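Long-range contacts in zonadhesin (Komagataella phaffii, PDB 5FX8), which is a putative cell-surface adhesin that may take part in cell-cell interaction, here represented by an N-terminal portion with two cohesin-like domains: residues 108-113 with 307-312; 192-197 with 264-269; 18-23 with 145-150; 174-179 with 253-258. All coordinates share one frame; numbering follows the deposited sequence.

In the fold
Contacts 1 and 3 cross along the chain and touch where Lys-113 packs on the 18-23 turn; contacts 2 and 4 cross within the second cohesin-like domain. Contact 1 is the more buried of the first pair, with four of eight touching residues buried against two of seven in contact 3. Contact 2 pairs two strands inside one sheet through main-chain bonds and a water, whereas contact 4, its centre about 29 Å from the chain's centre, joins leucine and isoleucine tips on one side and meets a lipoxygenase chain on the other. Contact 1 uses hydroxyls in place of some regular strand bonds. Contact 3 is centred on a tyrosine near the connection between the domains.

Contact 1 (108-113 with 307-312); sequences VFFTLK and SRTDTA
The rings of Phe-109 and Phe-110 flank the backbone of 307-312: one face of the Phe-109 ring is covered by the amide N of Asp-310, and one face of the Phe-110 ring by OG1 of Thr-309. A chi1 of 75° sets CG of Phe-109 anti to the CA hydrogen, and from there the far end of the ring comes up to the methylene of Asp-310, CE2 being 3.7 Å from its CB; the carboxylate plane is turned 75° from the ring. Phe-110 lies side by side with Thr-309, its CD1 3.8 Å from Thr-309 CB. A third flat group, the Arg-308 guanidinium, bends back so that one face lies over Thr-111 OG1. That proximity is not a hydrogen bond; the same OG1 accepts from the backbone N of Arg-308 at 2.8 Å.

Thr-309 OG1 donates to Phe-109 O (2.6 Å) almost in line with the carbonyl, and Ser-307 OG donates to Thr-111 O (2.8 Å) in a similar way, while also bonding Val-57 N. One main-chain bond, Thr-111 N to Arg-308 O at 3.1 Å, completes the set. The Arg-308 end has its salt bridge with Glu-12 and a cation-pi contact with Trp-24.

This is a loop lying nearly antiparallel along strand 101-114, with the hydroxyls of Ser-307, Thr-309 and Thr-111 making three of the four bonds, before strand 312-319 takes up true strand pairing in the first-domain sheet. Strand 25-31 bonds 108-113 antiparallel, and the Phe-110 ring meets Phe-56 edge-to-face.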
loop_
_atom_site.group_PDB
_atom_site.type_symbol
_atom_site.label_atom_id
_atom_site.label_comp_id
_atom_site.label_asym_id
_atom_site.label_seq_id
_atom_site.Cartn_x
_atom_site.Cartn_y
_atom_site.Cartn_z
ATOM N N VAL C 108 -53.057 47.360 25.469
ATOM C CA VAL C 108 -52.233 48.128 24.551
ATOM C C VAL C 108 -50.816 47.590 24.649
ATOM O O VAL C 108 -50.251 47.494 25.743
ATOM C CB VAL C 108 -52.288 49.636 24.861
ATOM C CG1 VAL C 108 -51.098 50.365 24.239
ATOM C CG2 VAL C 108 -53.578 50.242 24.349
ATOM N N PHE C 109 -50.244 47.213 23.518
ATOM C CA PHE C 109 -48.869 46.755 23.504
ATOM C C PHE C 109 -48.077 47.475 22.428
ATOM O O PHE C 109 -48.619 47.936 21.423
ATOM C CB PHE C 109 -48.779 45.240 23.317
ATOM C CG PHE C 109 -49.056 44.767 21.932
ATOM C CD1 PHE C 109 -48.055 44.740 20.983
ATOM C CD2 PHE C 109 -50.300 44.275 21.600
ATOM C CE1 PHE C 109 -48.302 44.298 19.727
ATOM C CE2 PHE C 109 -50.546 43.817 20.339
ATOM C CZ PHE C 109 -49.545 43.828 19.403
ATOM N N PHE C 110 -46.791 47.587 22.673
ATOM C CA PHE C 110 -45.830 48.027 21.687
ATOM C C PHE C 110 -44.652 47.065 21.694
ATOM O O PHE C 110 -44.378 46.411 22.701
ATOM C CB PHE C 110 -45.330 49.424 21.976
ATOM C CG PHE C 110 -46.384 50.464 21.959
ATOM C CD1 PHE C 110 -46.759 51.070 20.771
ATOM C CD2 PHE C 110 -46.982 50.880 23.135
ATOM C CE1 PHE C 110 -47.720 52.075 20.759
ATOM C CE2 PHE C 110 -47.943 51.875 23.130
ATOM C CZ PHE C 110 -48.315 52.469 21.943
ATOM N N THR C 111 -43.959 46.974 20.556
ATOM C CA THR C 111 -42.762 46.157 20.443
ATOM C C THR C 111 -41.548 47.072 20.537
ATOM O O THR C 111 -41.375 47.982 19.725
ATOM C CB THR C 111 -42.733 45.330 19.152
ATOM O OG1 THR C 111 -42.677 46.191 18.014
ATOM C CG2 THR C 111 -43.942 44.454 19.038
ATOM N N LEU C 112 -40.706 46.818 21.521
ATOM C CA LEU C 112 -39.517 47.615 21.755
ATOM C C LEU C 112 -38.283 46.738 21.599
ATOM O O LEU C 112 -38.349 45.513 21.683
ATOM C CB LEU C 112 -39.545 48.242 23.156
ATOM C CG LEU C 112 -40.827 48.992 23.489
ATOM C CD1 LEU C 112 -40.782 49.566 24.875
ATOM C CD2 LEU C 112 -40.990 50.099 22.519
ATOM N N LYS C 113 -37.154 47.383 21.357
ATOM C CA LYS C 113 -35.848 46.750 21.357
ATOM C C LYS C 113 -35.048 47.231 22.560
ATOM O O LYS C 113 -35.293 48.308 23.104
ATOM C CB LYS C 113 -35.080 47.076 20.079
ATOM C CG LYS C 113 -35.643 46.483 18.815
ATOM C CD LYS C 113 -35.651 44.962 18.844
ATOM C CE LYS C 113 -35.521 44.374 17.444
ATOM N NZ LYS C 113 -34.196 44.719 16.813
ATOM N N SER C 307 -41.117 49.492 15.546
ATOM C CA SER C 307 -41.997 49.150 16.654
ATOM C C SER C 307 -43.439 49.093 16.178
ATOM O O SER C 307 -43.890 49.942 15.414
ATOM C CB SER C 307 -41.866 50.180 17.770
ATOM O OG SER C 307 -40.559 50.212 18.310
ATOM N N ARG C 308 -44.173 48.101 16.647
ATOM C CA ARG C 308 -45.496 47.829 16.132
ATOM C C ARG C 308 -46.487 47.724 17.277
ATOM O O ARG C 308 -46.110 47.543 18.435
ATOM C CB ARG C 308 -45.493 46.552 15.286
ATOM C CG ARG C 308 -44.747 46.730 13.978
ATOM C CD ARG C 308 -43.975 45.505 13.571
ATOM N NE ARG C 308 -42.908 45.129 14.499
ATOM C CZ ARG C 308 -42.926 44.030 15.243
ATOM N NH1 ARG C 308 -43.945 43.191 15.161
ATOM N NH2 ARG C 308 -41.925 43.771 16.062
ATOM N N THR C 309 -47.768 47.848 16.939
ATOM C CA THR C 309 -48.828 47.756 17.925
ATOM C C THR C 309 -50.038 47.088 17.286
ATOM O O THR C 309 -49.947 46.538 16.193
ATOM C CB THR C 309 -49.146 49.143 18.490
ATOM O OG1 THR C 309 -50.091 48.982 19.539
ATOM C CG2 THR C 309 -49.739 50.026 17.438
ATOM N N ASP C 310 -51.173 47.106 17.980
ATOM C CA ASP C 310 -52.450 46.658 17.422
ATOM C C ASP C 310 -53.542 47.602 17.902
ATOM O O ASP C 310 -53.873 47.623 19.090
ATOM C CB ASP C 310 -52.777 45.216 17.809
ATOM C CG ASP C 310 -54.113 44.723 17.202
ATOM O OD1 ASP C 310 -54.753 45.461 16.408
ATOM O OD2 ASP C 310 -54.518 43.568 17.485
ATOM N N THR C 311 -54.133 48.354 16.976
ATOM C CA THR C 311 -55.078 49.376 17.386
ATOM C C THR C 311 -56.408 48.803 17.829
ATOM O O THR C 311 -57.133 49.477 18.558
ATOM C CB THR C 311 -55.297 50.381 16.273
ATOM O OG1 THR C 311 -55.936 49.745 15.162
ATOM C CG2 THR C 311 -53.988 50.926 15.863
ATOM N N ALA C 312 -56.746 47.581 17.427
ATOM C CA ALA C 312 -57.980 46.940 17.881
ATOM C C ALA C 312 -57.728 46.310 19.250
ATOM O O ALA C 312 -57.646 45.094 19.410
ATOM C CB ALA C 312 -58.451 45.909 16.871
#

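Contact 2 (192-197 with 264-269); sequences CSEVKY and SFLSNL
Ser-264 OG is gripped by two polar partners: a water that donates to it at 2.7 Å, and Glu-164 OE2 on the next strand. The same water donates to Glu-194 O at 2.9 Å, bridging the two segments. They belong to adjacent antiparallel strands, 189-200 and 260-268, in one five-stranded sheet of the second cohesin-like domain. Lys-196 and Ser-264 form a hydrogen-bonded pair, joined by Lys-196 N to Ser-264 O (3.0 Å) and Ser-264 N to Lys-196 O (2.9 Å), the second nearly straight at 176°.

Beyond this pair the strands part: around Glu-194 the link is through the water, from its O to Ser-264 OG, and Leu-266 bonds through its backbone with Asp-191. Ser-264 O nevertheless serves twice, receiving a CA-H...O contact from Val-195 CA (3.4 Å) as well as the amide of Lys-196. The Lys-196 side chain is fully extended beyond CG; its CE lies 3.4 Å from Ser-264 OG, and CG and CE both pack on the serine CB. The lysine then meets Trp-226 in a cation-pi contact and Glu-164 in a weak, long ion pair.

Val-195 and Phe-265 point to the other face, where the phenylalanine ring meets Trp-165 and Phe-190 and its side chain touches Thr-183 of the second sheet. The chain turns a corner at 192-193, where Cys-192 is disulfide-bonded to Cys-242, the last residue of strand 237-242. Past the paired residues, Glu-194 CB and Leu-266 CB are 4.1 Å apart.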
loop_
_atom_site.group_PDB
_atom_site.type_symbol
_atom_site.label_atom_id
_atom_site.label_comp_id
_atom_site.label_asym_id
_atom_site.label_seq_id
_atom_site.Cartn_x
_atom_site.Cartn_y
_atom_site.Cartn_z
ATOM N N CYS C 192 -26.739 38.282 -4.609
ATOM C CA CYS C 192 -25.992 37.053 -4.779
ATOM C C CYS C 192 -24.506 37.287 -4.717
ATOM O O CYS C 192 -23.744 36.348 -4.501
ATOM C CB CYS C 192 -26.394 36.413 -6.089
ATOM S SG CYS C 192 -28.166 36.142 -6.062
ATOM N N SER C 193 -24.086 38.518 -4.866
ATOM C CA SER C 193 -22.704 38.871 -4.654
ATOM C C SER C 193 -22.348 38.996 -3.176
ATOM O O SER C 193 -21.213 39.355 -2.861
ATOM C CB SER C 193 -22.426 40.170 -5.407
ATOM O OG SER C 193 -21.333 40.860 -4.856
ATOM N N GLU C 194 -23.257 38.693 -2.259
ATOM C CA GLU C 194 -23.016 38.982 -0.851
ATOM C C GLU C 194 -23.404 37.815 0.039
ATOM O O GLU C 194 -23.893 38.005 1.146
ATOM C CB GLU C 194 -23.756 40.245 -0.426
ATOM C CG GLU C 194 -23.154 41.537 -0.955
ATOM C CD GLU C 194 -21.743 41.784 -0.440
ATOM O OE1 GLU C 194 -21.555 41.883 0.791
ATOM O OE2 GLU C 194 -20.815 41.876 -1.269
ATOM N N VAL C 195 -23.190 36.590 -0.422
ATOM C CA VAL C 195 -23.394 35.390 0.384
ATOM C C VAL C 195 -22.031 34.941 0.889
ATOM O O VAL C 195 -21.073 34.864 0.118
ATOM C CB VAL C 195 -24.084 34.282 -0.431
ATOM C CG1 VAL C 195 -24.511 33.133 0.462
ATOM C CG2 VAL C 195 -25.282 34.824 -1.165
ATOM N N LYS C 196 -21.928 34.683 2.180
ATOM C CA LYS C 196 -20.634 34.427 2.786
ATOM C C LYS C 196 -20.844 33.498 3.972
ATOM O O LYS C 196 -21.971 33.251 4.401
ATOM C CB LYS C 196 -19.941 35.736 3.197
ATOM C CG LYS C 196 -20.691 36.517 4.242
ATOM C CD LYS C 196 -20.041 37.828 4.601
ATOM C CE LYS C 196 -20.855 38.521 5.669
ATOM N NZ LYS C 196 -20.321 39.847 6.050
ATOM N N TYR C 197 -19.752 32.947 4.482
ATOM C CA TYR C 197 -19.864 32.088 5.645
ATOM C C TYR C 197 -18.608 32.238 6.480
ATOM O O TYR C 197 -17.598 32.765 6.030
ATOM C CB TYR C 197 -20.111 30.623 5.258
ATOM C CG TYR C 197 -18.876 29.866 4.812
ATOM C CD1 TYR C 197 -18.445 29.910 3.491
ATOM C CD2 TYR C 197 -18.152 29.099 5.712
ATOM C CE1 TYR C 197 -17.319 29.230 3.084
ATOM C CE2 TYR C 197 -17.037 28.417 5.324
ATOM C CZ TYR C 197 -16.611 28.476 4.003
ATOM O OH TYR C 197 -15.480 27.776 3.618
ATOM N N SER C 264 -24.184 33.951 6.081
ATOM C CA SER C 264 -24.746 35.288 6.018
ATOM C C SER C 264 -25.230 35.555 4.604
ATOM O O SER C 264 -24.466 35.395 3.656
ATOM C CB SER C 264 -23.700 36.315 6.434
ATOM O OG SER C 264 -24.137 37.630 6.208
ATOM N N PHE C 265 -26.486 35.968 4.448
ATOM C CA PHE C 265 -26.950 36.426 3.143
ATOM C C PHE C 265 -27.738 37.722 3.261
ATOM O O PHE C 265 -28.666 37.833 4.060
ATOM C CB PHE C 265 -27.771 35.360 2.404
ATOM C CG PHE C 265 -28.729 34.622 3.256
ATOM C CD1 PHE C 265 -28.298 33.603 4.074
ATOM C CD2 PHE C 265 -30.077 34.915 3.202
ATOM C CE1 PHE C 265 -29.183 32.914 4.853
ATOM C CE2 PHE C 265 -30.984 34.222 3.970
ATOM C CZ PHE C 265 -30.538 33.221 4.797
ATOM N N LEU C 266 -27.362 38.690 2.443
ATOM C CA LEU C 266 -27.963 40.006 2.464
ATOM C C LEU C 266 -29.218 40.019 1.616
ATOM O O LEU C 266 -29.297 39.376 0.568
ATOM C CB LEU C 266 -26.975 41.044 1.938
ATOM C CG LEU C 266 -27.262 42.540 2.030
ATOM C CD1 LEU C 266 -27.378 42.915 3.466
ATOM C CD2 LEU C 266 -26.142 43.331 1.398
ATOM N N SER C 267 -30.200 40.776 2.074
ATOM C CA SER C 267 -31.425 41.009 1.329
ATOM C C SER C 267 -31.682 42.509 1.286
ATOM O O SER C 267 -31.928 43.132 2.321
ATOM C CB SER C 267 -32.589 40.261 1.963
ATOM O OG SER C 267 -33.753 40.386 1.180
ATOM N N ASN C 268 -31.605 43.093 0.095
ATOM C CA ASN C 268 -31.981 44.485 -0.102
ATOM C C ASN C 268 -33.498 44.631 -0.169
ATOM O O ASN C 268 -34.189 43.814 -0.776
ATOM C CB ASN C 268 -31.329 45.020 -1.369
ATOM C CG ASN C 268 -29.831 45.147 -1.229
ATOM O OD1 ASN C 268 -29.348 45.755 -0.279
ATOM N ND2 ASN C 268 -29.083 44.556 -2.154
ATOM N N LEU C 269 -34.019 45.676 0.478
ATOM C CA LEU C 269 -35.454 45.923 0.546
ATOM C C LEU C 269 -35.813 47.264 -0.085
ATOM O O LEU C 269 -35.026 48.212 -0.064
ATOM C CB LEU C 269 -35.940 45.908 1.994
ATOM C CG LEU C 269 -35.589 44.644 2.770
ATOM C CD1 LEU C 269 -35.836 44.826 4.258
ATOM C CD2 LEU C 269 -36.388 43.472 2.239
HETATM O O HOH W 1 -24.051 39.019 3.907
#

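Contact 3 (18-23 with 145-150); sequences TAYLSD and VALDRS
Val-145 opens the contact with Thr-18, Ala-19 and Tyr-20 together. Its N donates to Ala-19 O at 3.0 Å, a nearly straight bond, while CG1, placed between the backbone N and the carbonyl carbon (chi1 85°), lies 3.6 Å from Thr-18 CG2 and 3.7 Å from Tyr-20 CE1. The carbonyl O atoms of Val-145 and then Ala-146 come to the edge of the Tyr-20 ring near its plane, Ala-146 O being 3.6 Å from CE1. Leu-147 comes over one face of the ring: its CD1 stands over the centre at 3.7 Å from the centroid, a CH-pi contact, with the two side chains at about a right angle. Its other methyl, CD2, lies over one face of the Arg-149 guanidinium, whose NH1 forms a salt bridge with Asp-168.

At Asp-148 the backbone N donates to Tyr-20 OH (3.0 Å, 157°), so the phenol is held at its far end as well as over a face. The Asp-148 carboxylate turns away to Ser-150 in an Asx turn, and OD1 accepts from both its N and its OG.

Tyr-20 itself begins a type I turn, its N bonded to Asp-23 OD2, which also pairs with Arg-13. Strand 18-19 runs parallel to strand 137-144; the bond from Val-145 to Ala-19 prolongs that pairing past the strand end, and Tyr-20 packs on the linker that leads to strand 153-158, the edge of the second domain's sheet.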
loop_
_atom_site.group_PDB
_atom_site.type_symbol
_atom_site.label_atom_id
_atom_site.label_comp_id
_atom_site.label_asym_id
_atom_site.label_seq_id
_atom_site.Cartn_x
_atom_site.Cartn_y
_atom_site.Cartn_z
ATOM N N THR C 18 -38.046 34.117 28.192
ATOM C CA THR C 18 -36.706 33.911 27.653
ATOM C C THR C 18 -36.515 34.754 26.396
ATOM O O THR C 18 -37.361 34.744 25.498
ATOM C CB THR C 18 -36.504 32.430 27.346
ATOM O OG1 THR C 18 -36.556 31.698 28.568
ATOM C CG2 THR C 18 -35.175 32.191 26.704
ATOM N N ALA C 19 -35.404 35.474 26.323
ATOM C CA ALA C 19 -35.219 36.376 25.209
ATOM C C ALA C 19 -33.745 36.492 24.882
ATOM O O ALA C 19 -32.893 36.281 25.739
ATOM C CB ALA C 19 -35.785 37.753 25.524
ATOM N N TYR C 20 -33.459 36.815 23.623
ATOM C CA TYR C 20 -32.149 37.259 23.177
ATOM C C TYR C 20 -32.017 38.763 23.371
ATOM O O TYR C 20 -33.002 39.492 23.440
ATOM C CB TYR C 20 -31.927 36.929 21.705
ATOM C CG TYR C 20 -31.790 35.483 21.400
ATOM C CD1 TYR C 20 -31.360 34.591 22.366
ATOM C CD2 TYR C 20 -32.080 34.998 20.150
ATOM C CE1 TYR C 20 -31.227 33.258 22.085
ATOM C CE2 TYR C 20 -31.949 33.650 19.857
ATOM C CZ TYR C 20 -31.523 32.793 20.828
ATOM O OH TYR C 20 -31.396 31.462 20.563
ATOM N N LEU C 21 -30.778 39.234 23.441
ATOM C CA LEU C 21 -30.595 40.665 23.550
ATOM C C LEU C 21 -31.102 41.378 22.317
ATOM O O LEU C 21 -31.348 42.584 22.373
ATOM C CB LEU C 21 -29.130 41.002 23.764
ATOM C CG LEU C 21 -28.471 40.615 25.077
ATOM C CD1 LEU C 21 -27.002 40.952 24.996
ATOM C CD2 LEU C 21 -29.115 41.368 26.198
ATOM N N SER C 22 -31.265 40.655 21.210
ATOM C CA SER C 22 -31.624 41.230 19.926
ATOM C C SER C 22 -33.121 41.196 19.656
ATOM O O SER C 22 -33.552 41.650 18.593
ATOM C CB SER C 22 -30.885 40.493 18.804
ATOM O OG SER C 22 -31.389 39.180 18.630
ATOM N N ASP C 23 -33.912 40.695 20.594
ATOM C CA ASP C 23 -35.315 40.420 20.377
ATOM C C ASP C 23 -36.169 41.682 20.418
ATOM O O ASP C 23 -35.804 42.697 21.017
ATOM C CB ASP C 23 -35.812 39.439 21.419
ATOM C CG ASP C 23 -35.335 38.050 21.159
ATOM O OD1 ASP C 23 -34.791 37.811 20.054
ATOM O OD2 ASP C 23 -35.532 37.196 22.040
ATOM N N VAL C 145 -30.978 35.343 27.797
ATOM C CA VAL C 145 -30.357 34.059 27.559
ATOM C C VAL C 145 -29.342 34.169 26.425
ATOM O O VAL C 145 -29.437 35.035 25.542
ATOM C CB VAL C 145 -31.472 33.051 27.246
ATOM C CG1 VAL C 145 -31.830 33.104 25.772
ATOM C CG2 VAL C 145 -31.079 31.710 27.679
ATOM N N ALA C 146 -28.345 33.289 26.463
ATOM C CA ALA C 146 -27.348 33.196 25.405
ATOM C C ALA C 146 -27.891 32.403 24.229
ATOM O O ALA C 146 -28.882 31.678 24.331
ATOM C CB ALA C 146 -26.074 32.524 25.908
ATOM N N LEU C 147 -27.211 32.540 23.106
ATOM C CA LEU C 147 -27.700 31.969 21.869
ATOM C C LEU C 147 -27.881 30.470 22.015
ATOM O O LEU C 147 -27.069 29.791 22.639
ATOM C CB LEU C 147 -26.724 32.284 20.742
ATOM C CG LEU C 147 -27.054 33.265 19.626
ATOM C CD1 LEU C 147 -28.076 34.271 20.055
ATOM C CD2 LEU C 147 -25.785 33.959 19.205
ATOM N N ASP C 148 -28.956 29.954 21.439
ATOM C CA ASP C 148 -29.229 28.524 21.463
ATOM C C ASP C 148 -28.240 27.799 20.553
ATOM O O ASP C 148 -28.315 27.913 19.326
ATOM C CB ASP C 148 -30.666 28.289 21.025
ATOM C CG ASP C 148 -31.066 26.859 21.122
ATOM O OD1 ASP C 148 -30.268 26.091 21.658
ATOM O OD2 ASP C 148 -32.179 26.501 20.701
ATOM N N ARG C 149 -27.304 27.051 21.138
ATOM C CA ARG C 149 -26.279 26.369 20.360
ATOM C C ARG C 149 -26.503 24.871 20.320
ATOM O O ARG C 149 -25.545 24.105 20.307
ATOM C CB ARG C 149 -24.883 26.667 20.901
ATOM C CG ARG C 149 -24.428 28.113 20.763
ATOM C CD ARG C 149 -24.788 28.665 19.404
ATOM N NE ARG C 149 -23.995 29.822 19.026
ATOM C CZ ARG C 149 -24.220 30.514 17.923
ATOM N NH1 ARG C 149 -25.210 30.155 17.138
ATOM N NH2 ARG C 149 -23.472 31.554 17.606
ATOM N N SER C 150 -27.758 24.444 20.307
ATOM C CA SER C 150 -28.116 23.032 20.267
ATOM C C SER C 150 -28.858 22.651 19.001
ATOM O O SER C 150 -29.261 21.497 18.861
ATOM C CB SER C 150 -28.986 22.665 21.470
ATOM O OG SER C 150 -30.351 22.989 21.205
#

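Contact 4 (174-179 with 253-258); sequences GDITNI and GELADD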
loop_
_atom_site.group_PDB
_atom_site.type_symbol
_atom_site.label_atom_id
_atom_site.label_comp_id
_atom_site.label_asym_id
_atom_site.label_seq_id
_atom_site.Cartn_x
_atom_site.Cartn_y
_atom_site.Cartn_z
ATOM N N GLY C 174 -24.015 17.411 15.927
ATOM C CA GLY C 174 -23.433 16.191 15.416
ATOM C C GLY C 174 -21.936 16.158 15.693
ATOM O O GLY C 174 -21.521 16.864 16.594
ATOM N N ASP C 175 -21.100 15.362 15.015
ATOM C CA ASP C 175 -21.441 14.254 14.132
ATOM C C ASP C 175 -21.802 14.821 12.755
ATOM O O ASP C 175 -21.915 14.082 11.796
ATOM C CB ASP C 175 -22.545 13.382 14.795
ATOM C CG ASP C 175 -22.921 12.153 14.012
ATOM O OD1 ASP C 175 -22.959 12.194 12.779
ATOM O OD2 ASP C 175 -23.209 11.119 14.653
ATOM N N ILE C 176 -21.888 16.148 12.625
ATOM C CA ILE C 176 -22.410 16.728 11.388
ATOM C C ILE C 176 -21.459 16.464 10.227
ATOM O O ILE C 176 -20.258 16.755 10.300
ATOM C CB ILE C 176 -22.669 18.229 11.563
ATOM C CG1 ILE C 176 -23.800 18.466 12.555
ATOM C CG2 ILE C 176 -23.024 18.840 10.236
ATOM C CD1 ILE C 176 -24.026 19.903 12.849
ATOM N N THR C 177 -22.005 15.908 9.139
ATOM C CA THR C 177 -21.263 15.653 7.908
ATOM C C THR C 177 -21.775 16.431 6.701
ATOM O O THR C 177 -20.971 16.810 5.846
ATOM C CB THR C 177 -21.277 14.151 7.559
ATOM O OG1 THR C 177 -22.591 13.746 7.165
ATOM C CG2 THR C 177 -20.860 13.331 8.759
ATOM N N ASN C 178 -23.077 16.687 6.606
ATOM C CA ASN C 178 -23.608 17.460 5.498
ATOM C C ASN C 178 -24.639 18.459 5.997
ATOM O O ASN C 178 -25.345 18.226 6.978
ATOM C CB ASN C 178 -24.207 16.551 4.430
ATOM C CG ASN C 178 -23.182 15.630 3.844
ATOM O OD1 ASN C 178 -22.815 14.634 4.457
ATOM N ND2 ASN C 178 -22.692 15.963 2.658
ATOM N N ILE C 179 -24.702 19.590 5.308
ATOM C CA ILE C 179 -25.599 20.674 5.657
ATOM C C ILE C 179 -26.272 21.169 4.392
ATOM O O ILE C 179 -25.595 21.574 3.445
ATOM C CB ILE C 179 -24.861 21.829 6.341
ATOM C CG1 ILE C 179 -24.167 21.325 7.599
ATOM C CG2 ILE C 179 -25.840 22.932 6.640
ATOM C CD1 ILE C 179 -23.405 22.377 8.347
ATOM N N GLY C 253 -18.418 18.748 5.047
ATOM C CA GLY C 253 -17.200 19.057 5.758
ATOM C C GLY C 253 -17.347 18.644 7.196
ATOM O O GLY C 253 -18.379 18.135 7.623
ATOM N N GLU C 254 -16.292 18.862 7.925
ATOM C CA GLU C 254 -16.209 18.404 9.291
ATOM C C GLU C 254 -16.421 19.623 10.168
ATOM O O GLU C 254 -15.577 20.519 10.225
ATOM C CB GLU C 254 -14.867 17.729 9.553
ATOM C CG GLU C 254 -14.540 16.541 8.624
ATOM C CD GLU C 254 -15.278 15.255 9.005
ATOM O OE1 GLU C 254 -14.832 14.543 9.928
ATOM O OE2 GLU C 254 -16.316 14.956 8.399
ATOM N N LEU C 255 -17.557 19.675 10.823
ATOM C CA LEU C 255 -17.825 20.748 11.761
ATOM C C LEU C 255 -17.476 20.228 13.148
ATOM O O LEU C 255 -18.098 19.283 13.643
ATOM C CB LEU C 255 -19.273 21.200 11.653
ATOM C CG LEU C 255 -19.539 22.625 12.120
ATOM C CD1 LEU C 255 -18.761 23.613 11.287
ATOM C CD2 LEU C 255 -21.014 22.885 12.062
ATOM N N ALA C 256 -16.452 20.820 13.749
ATOM C CA ALA C 256 -15.948 20.362 15.023
ATOM C C ALA C 256 -16.975 20.588 16.125
ATOM O O ALA C 256 -17.857 21.446 16.041
ATOM C CB ALA C 256 -14.644 21.068 15.368
ATOM N N ASP C 257 -16.827 19.797 17.179
ATOM C CA ASP C 257 -17.743 19.842 18.303
ATOM C C ASP C 257 -17.843 21.237 18.917
ATOM O O ASP C 257 -18.904 21.616 19.419
ATOM C CB ASP C 257 -17.289 18.813 19.328
ATOM C CG ASP C 257 -17.946 18.994 20.645
ATOM O OD1 ASP C 257 -19.101 18.542 20.789
ATOM O OD2 ASP C 257 -17.307 19.586 21.537
ATOM N N ASP C 258 -16.774 22.027 18.867
ATOM C CA ASP C 258 -16.756 23.350 19.474
ATOM C C ASP C 258 -16.899 24.474 18.453
ATOM O O ASP C 258 -16.550 25.617 18.745
ATOM C CB ASP C 258 -15.465 23.539 20.272
ATOM C CG ASP C 258 -14.250 23.792 19.384
ATOM O OD1 ASP C 258 -14.062 23.090 18.369
ATOM O OD2 ASP C 258 -13.476 24.715 19.698
#
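Leu-255 makes the compact part of this contact, its CD2 methyl meeting Ile-176 CD1 at 4.3 Å and Ile-179 CD1 at 4.4 Å. Both isoleucines hold CD1 anti to CA (chi2 175° for Ile-176), which extends each chain toward the leucine. Ile-169, from strand 162-170 of the facing sheet, touches all three side chains; all three are buried, and the contacts among them are apolar.

Two isoleucines three positions apart would normally lie on opposite faces of a strand. Here Thr-177 and Asn-178 both face Thr-285, a classic beta bulge, and the extra residue brings Ile-176 and Ile-179 to the same side. The bulge lies near the start of strand 176-186, in the five-stranded sheet of the second cohesin-like domain that also holds strand 246-252; residues 253-258 are the loop leading from that strand to strand 260-268 of the facing sheet.

The outer side is looser. Its one bond across the segments, Gly-253 N to Thr-177 O, is weak at 3.3 Å, and Gly-253 has a backbone conformation, with phi positive, that suits glycine. Thr-177 OG1 donates to its neighbour's Asn-178 OD1 (2.9 Å), while Asn-178 ND2 bonds Glu-238. CB of Glu-254 points away from 174-179, but the chain bends back (chi2 -78°) and its OE2 forms a salt bridge with Arg-403 of the linoleate 11-lipoxygenase chain; the same arginine makes a weak bond to Thr-177 O. Further along, Asp-257 and Asp-258 are exposed, and Asp-175, which follows a cis peptide, is poorly ordered.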